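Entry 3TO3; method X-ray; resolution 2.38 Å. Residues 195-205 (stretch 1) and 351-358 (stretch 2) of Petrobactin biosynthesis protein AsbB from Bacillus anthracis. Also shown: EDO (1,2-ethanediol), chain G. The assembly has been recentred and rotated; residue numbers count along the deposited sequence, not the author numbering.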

# COMPACT_ATOMS: atom_id res chain seq x y z
N ALA B 195 0.33 -5.28 -26.33
CA ALA B 195 -0.79 -5.04 -27.20
C ALA B 195 -2.04 -4.89 -26.34
O ALA B 195 -2.25 -5.64 -25.39
CB ALA B 195 -0.96 -6.20 -28.17
N ALA B 196 -2.87 -3.91 -26.69
CA ALA B 196 -4.10 -3.67 -25.96
C ALA B 196 -5.26 -3.70 -26.94
O ALA B 196 -5.21 -3.01 -27.94
CB ALA B 196 -4.03 -2.32 -25.27
N HIS B 197 -6.30 -4.46 -26.63
CA HIS B 197 -7.45 -4.60 -27.50
C HIS B 197 -8.32 -3.32 -27.61
O HIS B 197 -8.60 -2.62 -26.62
CB HIS B 197 -8.28 -5.79 -27.06
CG HIS B 197 -9.29 -6.24 -28.08
ND1 HIS B 197 -10.30 -5.42 -28.54
CD2 HIS B 197 -9.48 -7.43 -28.69
CE1 HIS B 197 -11.05 -6.08 -29.40
NE2 HIS B 197 -10.58 -7.31 -29.50
N LYS B 198 -8.72 -3.03 -28.84
CA LYS B 198 -9.33 -1.76 -29.19
C LYS B 198 -10.75 -1.66 -28.64
O LYS B 198 -11.39 -0.62 -28.74
CB LYS B 198 -9.35 -1.58 -30.72
CG LYS B 198 -7.97 -1.39 -31.35
CD LYS B 198 -8.10 -1.01 -32.82
CE LYS B 198 -6.80 -1.24 -33.60
NZ LYS B 198 -6.96 -1.01 -35.10
N LYS B 199 -11.25 -2.74 -28.08
CA LYS B 199 -12.49 -2.65 -27.34
C LYS B 199 -12.31 -1.60 -26.22
O LYS B 199 -13.19 -0.78 -25.97
CB LYS B 199 -12.82 -4.02 -26.77
CG LYS B 199 -14.19 -4.14 -26.17
CD LYS B 199 -14.56 -5.61 -25.94
CE LYS B 199 -13.54 -6.31 -25.05
NZ LYS B 199 -13.88 -7.75 -24.75
N ASN B 200 -11.23 -1.71 -25.46
CA ASN B 200 -10.85 -0.70 -24.48
C ASN B 200 -9.72 0.29 -24.78
O ASN B 200 -9.48 1.24 -24.02
CB ASN B 200 -10.72 -1.35 -23.10
CG ASN B 200 -12.02 -2.08 -22.70
OD1 ASN B 200 -12.14 -3.30 -22.81
ND2 ASN B 200 -13.02 -1.30 -22.29
N ALA B 201 -9.03 0.12 -25.90
CA ALA B 201 -7.85 0.95 -26.14
C ALA B 201 -8.20 1.99 -27.18
O ALA B 201 -8.92 1.69 -28.13
CB ALA B 201 -6.69 0.10 -26.60
N THR B 202 -7.71 3.21 -26.99
CA THR B 202 -7.87 4.28 -27.97
C THR B 202 -6.62 5.13 -28.07
O THR B 202 -5.89 5.36 -27.12
CB THR B 202 -8.98 5.30 -27.62
OG1 THR B 202 -8.90 5.63 -26.23
CG2 THR B 202 -10.36 4.77 -27.94
N VAL B 203 -6.39 5.60 -29.28
CA VAL B 203 -5.43 6.63 -29.57
C VAL B 203 -6.06 7.93 -29.10
O VAL B 203 -7.27 7.99 -28.86
CB VAL B 203 -5.21 6.56 -31.07
CG1 VAL B 203 -5.07 7.93 -31.70
CG2 VAL B 203 -4.08 5.57 -31.37
N GLY B 204 -5.26 8.96 -28.90
CA GLY B 204 -5.80 10.27 -28.55
C GLY B 204 -6.75 10.84 -29.61
O GLY B 204 -6.73 10.43 -30.77
N TYR B 205 -7.57 11.80 -29.21
CA TYR B 205 -8.56 12.38 -30.11
C TYR B 205 -7.87 12.85 -31.40
O TYR B 205 -6.89 13.62 -31.35
CB TYR B 205 -9.24 13.57 -29.40
CG TYR B 205 -10.33 14.26 -30.21
CD1 TYR B 205 -11.52 13.60 -30.53
CD2 TYR B 205 -10.17 15.57 -30.64
CE1 TYR B 205 -12.52 14.21 -31.28
CE2 TYR B 205 -11.17 16.21 -31.39
CZ TYR B 205 -12.34 15.52 -31.70
OH TYR B 205 -13.33 16.12 -32.44
N SER B 351 1.44 12.69 -29.55
CA SER B 351 0.74 11.43 -29.70
C SER B 351 0.41 10.84 -28.33
O SER B 351 1.10 11.13 -27.35
CB SER B 351 1.61 10.49 -30.51
OG SER B 351 0.88 9.37 -30.89
N SER B 352 -0.65 10.04 -28.26
CA SER B 352 -1.01 9.45 -26.98
C SER B 352 -1.85 8.22 -27.22
O SER B 352 -2.43 8.10 -28.26
CB SER B 352 -1.80 10.43 -26.12
OG SER B 352 -3.08 10.59 -26.67
N VAL B 353 -1.87 7.30 -26.26
CA VAL B 353 -2.64 6.09 -26.41
C VAL B 353 -2.92 5.57 -25.02
O VAL B 353 -2.15 5.83 -24.10
CB VAL B 353 -1.85 5.03 -27.19
CG1 VAL B 353 -0.65 4.57 -26.37
CG2 VAL B 353 -2.76 3.86 -27.57
N MSE B 354 -4.01 4.84 -24.85
CA MSE B 354 -4.35 4.29 -23.55
C MSE B 354 -5.31 3.08 -23.60
O MSE B 354 -6.01 2.83 -24.58
CB MSE B 354 -5.04 5.36 -22.75
CG MSE B 354 -6.46 5.49 -23.23
SE MSE B 354 -7.31 7.01 -22.49
CE MSE B 354 -7.42 8.11 -24.11
N TYR B 355 -5.33 2.34 -22.50
CA TYR B 355 -6.24 1.23 -22.33
C TYR B 355 -7.01 1.54 -21.07
O TYR B 355 -6.43 1.64 -20.00
CB TYR B 355 -5.43 -0.05 -22.16
CG TYR B 355 -6.26 -1.30 -21.97
CD1 TYR B 355 -6.66 -2.05 -23.07
CD2 TYR B 355 -6.61 -1.75 -20.71
CE1 TYR B 355 -7.40 -3.22 -22.91
CE2 TYR B 355 -7.32 -2.93 -20.53
CZ TYR B 355 -7.72 -3.66 -21.64
OH TYR B 355 -8.43 -4.82 -21.47
N ASP B 356 -8.31 1.76 -21.20
CA ASP B 356 -9.13 2.32 -20.13
C ASP B 356 -10.41 1.54 -20.05
O ASP B 356 -11.16 1.49 -21.00
CB ASP B 356 -9.46 3.80 -20.41
CG ASP B 356 -10.46 4.39 -19.40
OD1 ASP B 356 -11.27 5.28 -19.78
OD2 ASP B 356 -10.42 3.97 -18.21
N THR B 357 -10.69 0.98 -18.88
CA THR B 357 -11.92 0.25 -18.64
C THR B 357 -12.76 0.94 -17.57
O THR B 357 -12.42 2.02 -17.08
CB THR B 357 -11.62 -1.18 -18.19
OG1 THR B 357 -10.89 -1.17 -16.96
CG2 THR B 357 -10.79 -1.89 -19.26
N ASN B 358 -13.87 0.31 -17.24
CA ASN B 358 -14.69 0.73 -16.12
C ASN B 358 -13.89 0.92 -14.84
O ASN B 358 -13.93 1.99 -14.23
CB ASN B 358 -15.80 -0.32 -15.85
CG ASN B 358 -17.06 -0.08 -16.67
OD1 ASN B 358 -17.38 1.06 -17.02
ND2 ASN B 358 -17.78 -1.16 -16.97
C1 EDO G . -11.00 -9.34 -25.51
O1 EDO G . -11.87 -9.01 -26.60
C2 EDO G . -10.77 -8.09 -24.66
O2 EDO G . -11.64 -8.03 -23.51
O HOH W 1 -10.42 -5.04 -23.47
O HOH W 2 -13.72 1.58 -23.02

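The two stretches meet as neighbouring antiparallel β-strands, joined by a ladder of backbone hydrogen bonds and packed at one end around the ring of Tyr355. Strand 201-203 and strand 351-355 run at 170° to each other, and their axes approach to 4.8 Å. The contact buries 519 Å², both sides summed.

Four backbone hydrogen bonds hold the ladder. Thr202 and Met354 form a reciprocal pair: Thr202 N donates to Met354 O at 3.0 Å, and Met354 N donates to Thr202 O at 3.0 Å. Beyond this pair, Gly204 N donates to Ser352 O at 3.0 Å. Toward the other end, Asp356 N donates to Asn200 O at 3.1 Å, and its angle of 172° is nearly straight. Ala201 with Tyr355 and Val203 with Val353 are the non-hydrogen-bonded pairs, so their CA atoms lie close, 4.1 Å from Ala201 CA to Tyr355 CA. Here CA-H...O contacts add to the ladder, as from Ala201 CA to Met354 O at 3.1 Å.

Side chains alternate between the two faces of the sheet. Ala201, Val203, Val353 and Tyr355 share one face. Val203 CG2 and Val353 CG2 touch loosely at 4.4 Å. Thr202 and selenomethionine Met354 lie on the other face, where the long, flexible side chain of Met354 brings its CE to 3.6 Å from Thr202 OG1.

Tyr355 is buried and offers a broad apolar ring to stretch 1. Asn200 CB sits over one face, 4.1 Å from the ring centroid, in a CH-pi contact. Ala201 CB lies at the ring edge, 4.1 Å from Tyr355 CD1. Ala196 CB comes closer, 3.4 Å from Tyr355 CD1. Both alanines are small and apolar, which suits close packing against the ring.

Asn200 has the largest area covered by the other stretch, 89 Å². Its backbone bonds to Asp356, its CB covers the ring, and its amide reaches two waters. Water 1 donates to Asn200 OD1 at 2.5 Å and to Tyr355 OH at 2.8 Å. Water 2 accepts from Asn200 ND2 at 3.1 Å and donates to Asp356 O at 3.3 Å. A polar amide on a short side chain suits this partly exposed site. Asn200 CG also lies 3.7 Å from Thr357 CG2.

At Gly204 the lack of a side chain matters. An ideal CB there would lie 2.4 Å from Ser352 OG, a clash. Glycine leaves room for that buried hydroxyl, which is hydrogen-bonded elsewhere in the structure.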